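Local coordinates for protein alpha-1,3-glucanase (Paenibacillus glycanilyticus, PDB 6K0P) that hydrolyses alpha-1,3-glucan as a glycoside hydrolase of family GH87, at residues A[535-546]-A[562-573]. The protein carries 1 engineered substitution. Numbering follows the deposited sequence.
Sequences AYGGASFTNVKV and NFTVTRVSGNNW
Strands 537-541 and 563-569 run nearly parallel, their axes 4.3 Å apart at closest, joined by a ladder from G537 N to N562 O through to V568 N to F541 O. On the face with A539, F541 and V565, the F563 ring lies against G538, whose CA sits 3.5 Å from the ring centroid. Beyond it, W573 turns its six-membered ring edge onto the face of F541, with the planes at 88°. The same indole gives its NE1 proton to V544 O (2.8 Å), from above the carbonyl plane. W573 CG stands between the backbone N and the carbonyl carbon (chi1 52°), which sets the indole edge against the F541 ring and NE1 against V544 O. N571 bridges the corner: ND2 donates to F541 O (2.9 Å) and OD1 accepts from V544 N (3.0 Å). N572 pairs its amide with both N and O of V546, and K545 NZ reaches G570 O. At the other end the N562 amide stacks on the Y536 ring, planes 7° apart, with CB 3.6 Å from the ring centroid. With an alanine in place of Y536, the N562 amide would probably lose the ring it stacks on, leaving its waters to hold OD1. The two strands stack as neighbouring coils at the C-terminal end of the right-handed beta-helix expected for this pectate-lyase-like clan. N571 and N572 side-chain amides, with the indole N-H, meet the backbone of V544 and V546 where no strand of 562-573 does.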
# COMPACT_ATOMS: atom_id res chain seq x y z
N ALA A 535 -18.36 -1.66 23.62
CA ALA A 535 -18.74 -2.45 22.45
C ALA A 535 -19.96 -3.31 22.75
O ALA A 535 -20.20 -3.72 23.89
CB ALA A 535 -17.58 -3.34 22.01
N TYR A 536 -20.72 -3.61 21.69
CA TYR A 536 -21.97 -4.36 21.78
C TYR A 536 -21.88 -5.64 20.96
O TYR A 536 -21.50 -5.60 19.79
CB TYR A 536 -23.15 -3.52 21.28
CG TYR A 536 -23.68 -2.58 22.34
CD1 TYR A 536 -22.92 -1.49 22.77
CD2 TYR A 536 -24.92 -2.79 22.93
CE1 TYR A 536 -23.40 -0.63 23.76
CE2 TYR A 536 -25.40 -1.95 23.91
CZ TYR A 536 -24.64 -0.88 24.32
OH TYR A 536 -25.14 -0.04 25.30
N GLY A 537 -22.26 -6.75 21.58
CA GLY A 537 -22.31 -8.03 20.90
C GLY A 537 -21.31 -8.99 21.50
O GLY A 537 -21.38 -9.31 22.69
N GLY A 538 -20.35 -9.45 20.70
CA GLY A 538 -19.31 -10.30 21.25
C GLY A 538 -18.42 -10.82 20.15
O GLY A 538 -18.61 -10.52 18.97
N ALA A 539 -17.42 -11.60 20.57
CA ALA A 539 -16.52 -12.25 19.63
C ALA A 539 -16.00 -13.53 20.26
O ALA A 539 -15.85 -13.61 21.48
CB ALA A 539 -15.34 -11.34 19.25
N SER A 540 -15.72 -14.52 19.42
CA SER A 540 -15.17 -15.80 19.85
C SER A 540 -13.69 -15.87 19.50
O SER A 540 -13.25 -15.36 18.47
CB SER A 540 -15.91 -16.95 19.16
OG SER A 540 -17.29 -16.93 19.47
N PHE A 541 -12.93 -16.53 20.38
CA PHE A 541 -11.49 -16.66 20.25
C PHE A 541 -11.10 -18.11 20.42
O PHE A 541 -11.41 -18.72 21.44
CB PHE A 541 -10.78 -15.79 21.29
CG PHE A 541 -11.13 -14.33 21.18
CD1 PHE A 541 -12.32 -13.85 21.71
CD2 PHE A 541 -10.29 -13.45 20.51
CE1 PHE A 541 -12.66 -12.51 21.60
CE2 PHE A 541 -10.62 -12.11 20.40
CZ PHE A 541 -11.81 -11.64 20.93
N THR A 542 -10.42 -18.67 19.41
CA THR A 542 -9.92 -20.03 19.45
C THR A 542 -8.44 -19.98 19.11
O THR A 542 -8.07 -19.45 18.06
CB THR A 542 -10.65 -20.90 18.43
OG1 THR A 542 -12.06 -20.81 18.64
CG2 THR A 542 -10.20 -22.35 18.53
N ASN A 543 -7.60 -20.51 19.99
CA ASN A 543 -6.16 -20.58 19.74
C ASN A 543 -5.57 -19.19 19.46
O ASN A 543 -4.81 -18.99 18.51
CB ASN A 543 -5.83 -21.56 18.61
CG ASN A 543 -4.37 -21.95 18.59
OD1 ASN A 543 -3.71 -21.96 19.62
ND2 ASN A 543 -3.86 -22.26 17.40
N VAL A 544 -5.94 -18.23 20.30
CA VAL A 544 -5.40 -16.88 20.22
C VAL A 544 -4.40 -16.71 21.36
O VAL A 544 -4.77 -16.77 22.54
CB VAL A 544 -6.52 -15.82 20.26
CG1 VAL A 544 -5.91 -14.41 20.26
CG2 VAL A 544 -7.47 -16.00 19.07
N LYS A 545 -3.13 -16.54 21.00
CA LYS A 545 -2.05 -16.39 21.97
C LYS A 545 -1.63 -14.93 22.03
O LYS A 545 -1.40 -14.30 21.00
CB LYS A 545 -0.85 -17.25 21.58
CG LYS A 545 -1.12 -18.76 21.59
CD LYS A 545 -1.67 -19.22 22.95
CE LYS A 545 -1.49 -20.72 23.16
NZ LYS A 545 -2.33 -21.53 22.24
N VAL A 546 -1.53 -14.39 23.25
CA VAL A 546 -0.97 -13.06 23.48
C VAL A 546 0.34 -13.25 24.23
O VAL A 546 0.35 -13.81 25.33
CB VAL A 546 -1.93 -12.16 24.26
CG1 VAL A 546 -1.26 -10.83 24.58
CG2 VAL A 546 -3.22 -11.94 23.48
N ASN A 562 -21.95 -5.08 27.65
CA ASN A 562 -22.78 -5.45 26.51
C ASN A 562 -22.04 -6.32 25.51
O ASN A 562 -22.59 -6.61 24.43
CB ASN A 562 -23.29 -4.19 25.80
CG ASN A 562 -23.71 -3.10 26.76
OD1 ASN A 562 -22.94 -2.18 27.07
ND2 ASN A 562 -24.95 -3.18 27.25
N PHE A 563 -20.81 -6.73 25.82
CA PHE A 563 -19.95 -7.46 24.90
C PHE A 563 -19.47 -8.73 25.59
O PHE A 563 -18.96 -8.66 26.72
CB PHE A 563 -18.73 -6.61 24.52
CG PHE A 563 -17.92 -7.18 23.37
CD1 PHE A 563 -18.23 -6.82 22.07
CD2 PHE A 563 -16.87 -8.06 23.58
CE1 PHE A 563 -17.50 -7.32 21.00
CE2 PHE A 563 -16.13 -8.57 22.50
CZ PHE A 563 -16.46 -8.19 21.21
N THR A 564 -19.63 -9.87 24.94
CA THR A 564 -19.23 -11.16 25.50
C THR A 564 -18.00 -11.68 24.76
O THR A 564 -18.06 -11.96 23.56
CB THR A 564 -20.36 -12.18 25.43
OG1 THR A 564 -21.45 -11.72 26.25
CG2 THR A 564 -19.88 -13.53 25.93
N VAL A 565 -16.90 -11.82 25.48
CA VAL A 565 -15.71 -12.51 24.99
C VAL A 565 -15.91 -13.99 25.23
O VAL A 565 -16.13 -14.41 26.38
CB VAL A 565 -14.45 -12.01 25.72
CG1 VAL A 565 -13.21 -12.77 25.24
CG2 VAL A 565 -14.27 -10.51 25.54
N THR A 566 -15.86 -14.79 24.18
CA THR A 566 -15.97 -16.25 24.29
C THR A 566 -14.60 -16.87 24.06
O THR A 566 -14.07 -16.81 22.94
CB THR A 566 -17.00 -16.80 23.31
OG1 THR A 566 -18.29 -16.26 23.62
CG2 THR A 566 -17.06 -18.33 23.39
N ARG A 567 -14.04 -17.49 25.10
CA ARG A 567 -12.77 -18.20 24.99
C ARG A 567 -13.11 -19.66 24.70
O ARG A 567 -13.37 -20.45 25.61
CB ARG A 567 -11.98 -18.06 26.29
CG ARG A 567 -11.50 -16.65 26.61
CD ARG A 567 -11.12 -16.56 28.07
NE ARG A 567 -10.47 -15.31 28.45
CZ ARG A 567 -11.12 -14.18 28.72
NH1 ARG A 567 -12.44 -14.12 28.63
NH2 ARG A 567 -10.44 -13.10 29.06
N VAL A 568 -13.11 -20.02 23.42
CA VAL A 568 -13.50 -21.38 23.04
C VAL A 568 -12.50 -22.39 23.56
O VAL A 568 -12.85 -23.32 24.31
CB VAL A 568 -13.69 -21.48 21.52
CG1 VAL A 568 -14.11 -22.89 21.13
CG2 VAL A 568 -14.73 -20.46 21.04
N SER A 569 -11.23 -22.23 23.20
CA SER A 569 -10.15 -23.11 23.60
C SER A 569 -8.84 -22.48 23.15
O SER A 569 -8.82 -21.62 22.25
CB SER A 569 -10.29 -24.50 22.96
OG SER A 569 -10.19 -24.42 21.55
N GLY A 570 -7.75 -22.91 23.77
CA GLY A 570 -6.42 -22.59 23.29
C GLY A 570 -5.96 -21.17 23.50
O GLY A 570 -4.98 -20.75 22.87
N ASN A 571 -6.61 -20.40 24.37
CA ASN A 571 -6.22 -19.02 24.63
C ASN A 571 -5.41 -18.94 25.92
O ASN A 571 -5.75 -19.59 26.92
CB ASN A 571 -7.45 -18.11 24.73
CG ASN A 571 -8.37 -18.24 23.52
OD1 ASN A 571 -8.00 -17.90 22.40
ND2 ASN A 571 -9.58 -18.75 23.75
N ASN A 572 -4.34 -18.15 25.91
CA ASN A 572 -3.51 -17.97 27.10
C ASN A 572 -3.82 -16.68 27.84
O ASN A 572 -2.93 -16.02 28.41
CB ASN A 572 -2.02 -18.09 26.76
CG ASN A 572 -1.50 -16.91 25.99
OD1 ASN A 572 -2.26 -16.22 25.31
ND2 ASN A 572 -0.19 -16.65 26.09
N TRP A 573 -5.10 -16.29 27.86
CA TRP A 573 -5.55 -15.06 28.49
C TRP A 573 -7.05 -15.16 28.77
O TRP A 573 -7.63 -14.24 29.35
CB TRP A 573 -5.28 -13.87 27.56
CG TRP A 573 -5.85 -14.13 26.21
CD1 TRP A 573 -5.25 -14.77 25.17
CD2 TRP A 573 -7.18 -13.80 25.76
NE1 TRP A 573 -6.11 -14.86 24.10
CE2 TRP A 573 -7.30 -14.27 24.44
CE3 TRP A 573 -8.27 -13.15 26.35
CZ2 TRP A 573 -8.47 -14.13 23.70
CZ3 TRP A 573 -9.43 -13.00 25.60
CH2 TRP A 573 -9.52 -13.50 24.30
O HOH W 1 -20.33 -3.04 26.62
O HOH W 2 -23.25 0.31 28.03
O HOH W 3 -1.13 -13.59 27.69